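MmeI (Methylophilus methylotrophus, PDB 5HR4) is a type IIL restriction-modification enzyme that cleaves DNA and probably methylates adenine in its recognition site with S-adenosyl-L-methionine. Local coordinates at residues 640-652 / 731-743. Residues are numbered along the deposited sequence; the frame is centred on the assembly and turned at random.
With nucleotides of chain B; nucleotides of chain C.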
loop_
_atom_site.group_PDB
_atom_site.type_symbol
_atom_site.label_atom_id
_atom_site.label_comp_id
_atom_site.label_asym_id
_atom_site.label_seq_id
_atom_site.Cartn_x
_atom_site.Cartn_y
_atom_site.Cartn_z
ATOM N N MET A 640 -30.524 -1.252 12.004
ATOM C CA MET A 640 -29.830 -2.401 11.442
ATOM C C MET A 640 -28.872 -2.986 12.477
ATOM O O MET A 640 -28.346 -2.273 13.339
ATOM C CB MET A 640 -29.061 -2.011 10.171
ATOM C CG MET A 640 -28.261 -3.134 9.531
ATOM S SD MET A 640 -27.538 -2.635 7.967
ATOM C CE MET A 640 -29.025 -2.408 6.991
ATOM N N ARG A 641 -28.631 -4.291 12.372
ATOM C CA ARG A 641 -27.885 -5.028 13.373
ATOM C C ARG A 641 -26.766 -5.841 12.733
ATOM O O ARG A 641 -26.838 -6.228 11.564
ATOM C CB ARG A 641 -28.826 -5.941 14.160
ATOM C CG ARG A 641 -29.968 -5.186 14.801
ATOM C CD ARG A 641 -29.585 -4.735 16.189
ATOM N NE ARG A 641 -29.461 -5.918 17.031
ATOM C CZ ARG A 641 -28.979 -5.932 18.264
ATOM N NH1 ARG A 641 -28.558 -4.814 18.836
ATOM N NH2 ARG A 641 -28.923 -7.079 18.913
ATOM N N TYR A 642 -25.733 -6.102 13.535
ATOM C CA TYR A 642 -24.553 -6.858 13.132
ATOM C C TYR A 642 -24.769 -8.342 13.426
ATOM O O TYR A 642 -25.296 -8.705 14.483
ATOM C CB TYR A 642 -23.333 -6.317 13.895
ATOM C CG TYR A 642 -21.959 -6.792 13.441
ATOM C CD1 TYR A 642 -21.561 -6.653 12.121
ATOM C CD2 TYR A 642 -21.048 -7.336 14.343
ATOM C CE1 TYR A 642 -20.312 -7.064 11.696
ATOM C CE2 TYR A 642 -19.794 -7.759 13.924
ATOM C CZ TYR A 642 -19.427 -7.613 12.596
ATOM O OH TYR A 642 -18.175 -8.009 12.135
ATOM N N GLY A 643 -24.358 -9.198 12.494
ATOM C CA GLY A 643 -24.517 -10.632 12.672
ATOM C C GLY A 643 -23.739 -11.164 13.874
ATOM O O GLY A 643 -22.848 -10.512 14.426
ATOM N N ASN A 644 -24.096 -12.395 14.277
ATOM C CA ASN A 644 -23.477 -13.037 15.435
ATOM C C ASN A 644 -22.042 -13.449 15.124
ATOM O O ASN A 644 -21.779 -14.081 14.099
ATOM C CB ASN A 644 -24.272 -14.277 15.871
ATOM C CG ASN A 644 -25.769 -14.121 15.686
ATOM O OD1 ASN A 644 -26.470 -13.579 16.545
ATOM N ND2 ASN A 644 -26.270 -14.609 14.558
ATOM N N LYS A 645 -21.122 -13.129 16.038
ATOM C CA LYS A 645 -19.694 -13.386 15.885
ATOM C C LYS A 645 -19.281 -14.523 16.805
ATOM O O LYS A 645 -19.435 -14.408 18.031
ATOM C CB LYS A 645 -18.900 -12.120 16.202
ATOM C CG LYS A 645 -17.413 -12.284 16.297
ATOM C CD LYS A 645 -16.734 -10.911 16.431
ATOM C CE LYS A 645 -15.280 -11.074 16.911
ATOM N NZ LYS A 645 -14.501 -9.814 17.084
ATOM N N PRO A 646 -18.770 -15.630 16.274
ATOM C CA PRO A 646 -18.606 -16.839 17.104
ATOM C C PRO A 646 -17.337 -16.883 17.949
ATOM O O PRO A 646 -17.365 -17.378 19.085
ATOM C CB PRO A 646 -18.597 -17.961 16.060
ATOM C CG PRO A 646 -18.043 -17.286 14.816
ATOM C CD PRO A 646 -18.680 -15.924 14.833
ATOM N N THR A 647 -16.232 -16.389 17.393
ATOM C CA THR A 647 -14.887 -16.558 17.951
ATOM C C THR A 647 -14.685 -17.959 18.510
ATOM O O THR A 647 -14.506 -18.152 19.710
ATOM C CB THR A 647 -14.593 -15.525 19.031
ATOM O OG1 THR A 647 -15.017 -14.225 18.595
ATOM C CG2 THR A 647 -13.097 -15.481 19.297
ATOM N N ASP A 648 -14.718 -18.959 17.625
ATOM C CA ASP A 648 -14.750 -20.340 18.095
ATOM C C ASP A 648 -13.690 -21.232 17.465
ATOM O O ASP A 648 -13.709 -22.443 17.691
ATOM C CB ASP A 648 -16.133 -20.956 17.855
ATOM C CG ASP A 648 -16.391 -21.280 16.382
ATOM O OD1 ASP A 648 -15.700 -20.703 15.503
ATOM O OD2 ASP A 648 -17.296 -22.113 16.117
ATOM N N ASP A 649 -12.778 -20.680 16.684
ATOM C CA ASP A 649 -11.849 -21.488 15.895
ATOM C C ASP A 649 -12.566 -22.605 15.127
ATOM O O ASP A 649 -11.983 -23.665 14.863
ATOM C CB ASP A 649 -10.740 -22.063 16.774
ATOM C CG ASP A 649 -9.545 -22.498 15.966
ATOM O OD1 ASP A 649 -8.937 -21.635 15.295
ATOM O OD2 ASP A 649 -9.212 -23.698 15.998
ATOM N N GLY A 650 -13.847 -22.382 14.780
ATOM C CA GLY A 650 -14.633 -23.330 14.008
ATOM C C GLY A 650 -15.302 -24.438 14.796
ATOM O O GLY A 650 -16.096 -25.198 14.218
ATOM N N ASN A 651 -15.026 -24.560 16.098
ATOM C CA ASN A 651 -15.551 -25.682 16.869
ATOM C C ASN A 651 -17.074 -25.743 16.871
ATOM O O ASN A 651 -17.639 -26.832 17.022
ATOM C CB ASN A 651 -15.003 -25.610 18.282
ATOM C CG ASN A 651 -13.503 -25.792 18.316
ATOM O OD1 ASN A 651 -12.750 -24.866 18.648
ATOM N ND2 ASN A 651 -13.050 -26.994 17.966
ATOM N N PHE A 652 -17.754 -24.626 16.675
ATOM C CA PHE A 652 -19.203 -24.667 16.603
ATOM C C PHE A 652 -19.750 -24.773 15.184
ATOM O O PHE A 652 -20.965 -24.687 15.023
ATOM C CB PHE A 652 -19.809 -23.435 17.277
ATOM C CG PHE A 652 -19.726 -23.474 18.765
ATOM C CD1 PHE A 652 -19.485 -24.669 19.417
ATOM C CD2 PHE A 652 -19.877 -22.328 19.515
ATOM C CE1 PHE A 652 -19.397 -24.728 20.784
ATOM C CE2 PHE A 652 -19.782 -22.381 20.902
ATOM C CZ PHE A 652 -19.545 -23.586 21.530
ATOM N N SER A 731 -15.042 -17.926 29.615
ATOM C CA SER A 731 -15.820 -18.402 30.749
ATOM C C SER A 731 -17.327 -18.373 30.484
ATOM O O SER A 731 -18.115 -18.476 31.432
ATOM C CB SER A 731 -15.498 -17.562 31.978
ATOM O OG SER A 731 -15.857 -16.212 31.725
ATOM N N THR A 732 -17.730 -18.179 29.225
ATOM C CA THR A 732 -19.065 -18.516 28.726
ATOM C C THR A 732 -18.836 -19.268 27.431
ATOM O O THR A 732 -19.119 -18.756 26.340
ATOM C CB THR A 732 -19.925 -17.279 28.479
ATOM O OG1 THR A 732 -19.094 -16.261 27.908
ATOM C CG2 THR A 732 -20.531 -16.768 29.768
ATOM N N PRO A 733 -18.251 -20.464 27.507
ATOM C CA PRO A 733 -17.735 -21.100 26.297
ATOM C C PRO A 733 -18.791 -21.743 25.420
ATOM O O PRO A 733 -18.430 -22.305 24.387
ATOM C CB PRO A 733 -16.780 -22.153 26.862
ATOM C CG PRO A 733 -17.451 -22.560 28.099
ATOM C CD PRO A 733 -17.980 -21.287 28.693
ATOM N N MET A 734 -20.069 -21.716 25.765
ATOM C CA MET A 734 -21.040 -22.324 24.867
ATOM C C MET A 734 -21.854 -21.298 24.099
ATOM O O MET A 734 -22.659 -21.674 23.249
ATOM C CB MET A 734 -21.971 -23.285 25.620
ATOM C CG MET A 734 -22.403 -22.884 26.991
ATOM S SD MET A 734 -23.423 -24.231 27.632
ATOM C CE MET A 734 -25.074 -23.606 27.348
ATOM N N LYS A 735 -21.649 -20.020 24.364
ATOM C CA LYS A 735 -22.360 -18.950 23.703
ATOM C C LYS A 735 -21.397 -18.256 22.756
ATOM O O LYS A 735 -20.205 -18.141 23.051
ATOM C CB LYS A 735 -22.924 -17.953 24.723
ATOM C CG LYS A 735 -24.108 -18.491 25.511
ATOM C CD LYS A 735 -24.608 -17.501 26.555
ATOM C CE LYS A 735 -25.403 -18.229 27.649
ATOM N NZ LYS A 735 -24.582 -19.189 28.472
ATOM N N PHE A 736 -21.916 -17.825 21.605
ATOM C CA PHE A 736 -21.117 -17.039 20.682
ATOM C C PHE A 736 -20.552 -15.830 21.418
ATOM O O PHE A 736 -21.129 -15.351 22.399
ATOM C CB PHE A 736 -21.958 -16.577 19.471
ATOM C CG PHE A 736 -22.105 -17.607 18.361
ATOM C CD1 PHE A 736 -21.943 -18.961 18.600
ATOM C CD2 PHE A 736 -22.419 -17.200 17.066
ATOM C CE1 PHE A 736 -22.090 -19.894 17.575
ATOM C CE2 PHE A 736 -22.571 -18.130 16.027
ATOM C CZ PHE A 736 -22.398 -19.479 16.289
ATOM N N PHE A 737 -19.415 -15.336 20.930
ATOM C CA PHE A 737 -18.794 -14.158 21.523
ATOM C C PHE A 737 -19.717 -12.944 21.479
ATOM O O PHE A 737 -19.900 -12.260 22.488
ATOM C CB PHE A 737 -17.480 -13.870 20.814
ATOM C CG PHE A 737 -16.868 -12.565 21.187
ATOM C CD1 PHE A 737 -17.036 -11.457 20.382
ATOM C CD2 PHE A 737 -16.093 -12.449 22.331
ATOM C CE1 PHE A 737 -16.456 -10.253 20.714
ATOM C CE2 PHE A 737 -15.504 -11.232 22.680
ATOM C CZ PHE A 737 -15.683 -10.138 21.870
ATOM N N TYR A 738 -20.269 -12.619 20.311
ATOM C CA TYR A 738 -21.312 -11.606 20.222
ATOM C C TYR A 738 -22.559 -12.246 19.636
ATOM O O TYR A 738 -22.481 -12.943 18.621
ATOM C CB TYR A 738 -20.877 -10.410 19.381
ATOM C CG TYR A 738 -21.949 -9.342 19.226
ATOM C CD1 TYR A 738 -22.379 -8.597 20.319
ATOM C CD2 TYR A 738 -22.524 -9.072 17.977
ATOM C CE1 TYR A 738 -23.355 -7.614 20.182
ATOM C CE2 TYR A 738 -23.509 -8.085 17.821
ATOM C CZ TYR A 738 -23.910 -7.359 18.928
ATOM O OH TYR A 738 -24.879 -6.392 18.805
ATOM N N ILE A 739 -23.696 -12.029 20.295
ATOM C CA ILE A 739 -24.971 -12.631 19.924
ATOM C C ILE A 739 -25.949 -11.503 19.635
ATOM O O ILE A 739 -26.095 -10.573 20.439
ATOM C CB ILE A 739 -25.523 -13.567 21.023
ATOM C CG1 ILE A 739 -24.660 -14.822 21.170
ATOM C CG2 ILE A 739 -26.933 -13.999 20.702
ATOM C CD1 ILE A 739 -25.295 -15.901 22.041
ATOM N N SER A 740 -26.602 -11.578 18.479
ATOM C CA SER A 740 -27.565 -10.575 18.070
ATOM C C SER A 740 -28.853 -11.167 17.541
ATOM O O SER A 740 -29.820 -10.418 17.380
ATOM C CB SER A 740 -26.968 -9.665 16.990
ATOM O OG SER A 740 -26.478 -10.443 15.913
ATOM N N GLN A 741 -28.898 -12.479 17.276
ATOM C CA GLN A 741 -30.024 -13.212 16.702
ATOM C C GLN A 741 -31.367 -12.603 17.075
ATOM O O GLN A 741 -31.643 -12.384 18.258
ATOM C CB GLN A 741 -29.982 -14.674 17.151
ATOM C CG GLN A 741 -30.964 -15.578 16.445
ATOM C CD GLN A 741 -30.730 -15.604 14.953
ATOM O OE1 GLN A 741 -29.659 -15.222 14.481
ATOM N NE2 GLN A 741 -31.735 -16.039 14.198
ATOM N N PRO A 742 -32.208 -12.292 16.101
ATOM C CA PRO A 742 -33.543 -11.752 16.391
ATOM C C PRO A 742 -34.541 -12.870 16.677
ATOM O O PRO A 742 -34.227 -14.058 16.606
ATOM C CB PRO A 742 -33.911 -11.000 15.111
ATOM C CG PRO A 742 -32.752 -11.227 14.136
ATOM C CD PRO A 742 -31.922 -12.339 14.660
ATOM N N ASP A 743 -35.771 -12.457 16.998
ATOM C CA ASP A 743 -36.892 -13.376 17.167
ATOM C C ASP A 743 -37.826 -13.429 15.953
ATOM O O ASP A 743 -38.578 -14.401 15.808
ATOM C CB ASP A 743 -37.690 -12.999 18.424
ATOM P P DT B 3 -22.924 -2.230 15.524
ATOM O OP1 DT B 3 -22.621 -0.981 14.782
ATOM O OP2 DT B 3 -24.354 -2.515 15.749
ATOM O "O5'" DT B 3 -22.188 -3.499 14.844
ATOM C "C5'" DT B 3 -21.101 -3.344 13.895
ATOM C "C4'" DT B 3 -19.910 -2.609 14.483
ATOM O "O4'" DT B 3 -19.389 -3.327 15.648
ATOM C "C3'" DT B 3 -18.718 -2.465 13.527
ATOM O "O3'" DT B 3 -18.080 -1.213 13.735
ATOM C "C2'" DT B 3 -17.807 -3.605 13.986
ATOM C "C1'" DT B 3 -17.993 -3.485 15.482
ATOM N N1 DT B 3 -17.549 -4.665 16.243
ATOM C C2 DT B 3 -16.241 -4.747 16.662
ATOM O O2 DT B 3 -15.410 -3.900 16.417
ATOM N N3 DT B 3 -15.936 -5.872 17.379
ATOM C C4 DT B 3 -16.799 -6.899 17.735
ATOM O O4 DT B 3 -16.428 -7.874 18.385
ATOM C C5 DT B 3 -18.157 -6.747 17.275
ATOM C C7 DT B 3 -19.178 -7.798 17.578
ATOM C C6 DT B 3 -18.464 -5.647 16.561
ATOM P P DG C 9 -12.678 -17.257 14.488
ATOM O OP1 DG C 9 -11.909 -18.449 14.878
ATOM O OP2 DG C 9 -14.139 -17.090 14.654
ATOM O "O5'" DG C 9 -11.988 -15.970 15.122
ATOM C "C5'" DG C 9 -10.601 -15.898 15.170
ATOM C "C4'" DG C 9 -10.165 -14.483 15.434
ATOM O "O4'" DG C 9 -10.744 -13.583 14.447
ATOM C "C3'" DG C 9 -10.595 -13.915 16.779
ATOM O "O3'" DG C 9 -9.618 -13.002 17.177
ATOM C "C2'" DG C 9 -11.872 -13.184 16.418
ATOM C "C1'" DG C 9 -11.394 -12.547 15.139
ATOM N N9 DG C 9 -12.449 -12.005 14.319
ATOM C C8 DG C 9 -13.746 -12.458 14.191
ATOM N N7 DG C 9 -14.461 -11.734 13.396
ATOM C C5 DG C 9 -13.569 -10.743 12.957
ATOM C C6 DG C 9 -13.749 -9.663 12.060
ATOM O O6 DG C 9 -14.769 -9.335 11.447
ATOM N N1 DG C 9 -12.583 -8.914 11.922
ATOM C C2 DG C 9 -11.394 -9.190 12.550
ATOM N N2 DG C 9 -10.367 -8.379 12.296
ATOM N N3 DG C 9 -11.222 -10.185 13.372
ATOM C C4 DG C 9 -12.340 -10.915 13.527
ATOM P P DA B 2 -25.616 -4.052 21.242
ATOM O OP1 DA B 2 -26.513 -2.885 21.414
ATOM O OP2 DA B 2 -26.171 -5.288 20.640
ATOM O "O5'" DA B 2 -24.298 -3.694 20.371
ATOM C "C5'" DA B 2 -23.774 -2.349 20.336
ATOM C "C4'" DA B 2 -22.591 -2.214 19.368
ATOM O "O4'" DA B 2 -21.354 -2.646 19.999
ATOM C "C3'" DA B 2 -22.684 -3.000 18.045
ATOM O "O3'" DA B 2 -22.245 -2.154 16.981
ATOM C "C2'" DA B 2 -21.693 -4.147 18.273
ATOM C "C1'" DA B 2 -20.630 -3.404 19.058
ATOM N N9 DA B 2 -19.646 -4.241 19.753
ATOM C C8 DA B 2 -19.856 -5.426 20.409
ATOM N N7 DA B 2 -18.764 -5.931 20.938
ATOM C C5 DA B 2 -17.775 -5.003 20.614
ATOM C C6 DA B 2 -16.383 -4.939 20.881
ATOM N N6 DA B 2 -15.715 -5.863 21.569
ATOM N N1 DA B 2 -15.703 -3.878 20.409
ATOM C C2 DA B 2 -16.360 -2.952 19.719
ATOM N N3 DA B 2 -17.649 -2.901 19.410
ATOM C C4 DA B 2 -18.306 -3.966 19.890
#
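Asn-644 turns CG anti to its own carbonyl carbon (chi1 -35°), which brings OD1 to the backbone of Ser-740 and Gln-741. Asn-644 OD1 accepts from Ser-740 N and Gln-741 N, each at 2.8 Å. The first bond is the straighter, 165° at the hydrogen. An alanine here would remove this acceptor and is likely to leave both amides without their mate. Ser-740 OG also donates to Tyr-642 O, in the carbonyl plane. Next along, Lys-645 and Tyr-738 form one antiparallel hydrogen-bonded pair, and Phe-737 joins Tyr-738 opposite Lys-645 in a classic beta bulge. Pro-646 CB sits over the centre of the Phe-736 ring, 3.9 Å from its centroid, as a CH-pi contact. Phe-652 CD2 meets Phe-736 CE1 at 3.8 Å. The joined segments meet the DNA. Lys-645, extended beyond CG, carries NZ to two bases, at O4 of DT3 of chain B (3.0 Å) and N7 of a guanine. Tyr-738 OH donates to the phosphate oxygen OP2 of DA2 of chain B, which Arg-641 NH1 also meets weakly. All this lies in the target recognition domain. Strand 641-642 pairs with strand 775-779, Ile-770 of strand 770-771 touches Asn-644 and Phe-736, and Phe-652 packs on Val-714 of helix 705-719.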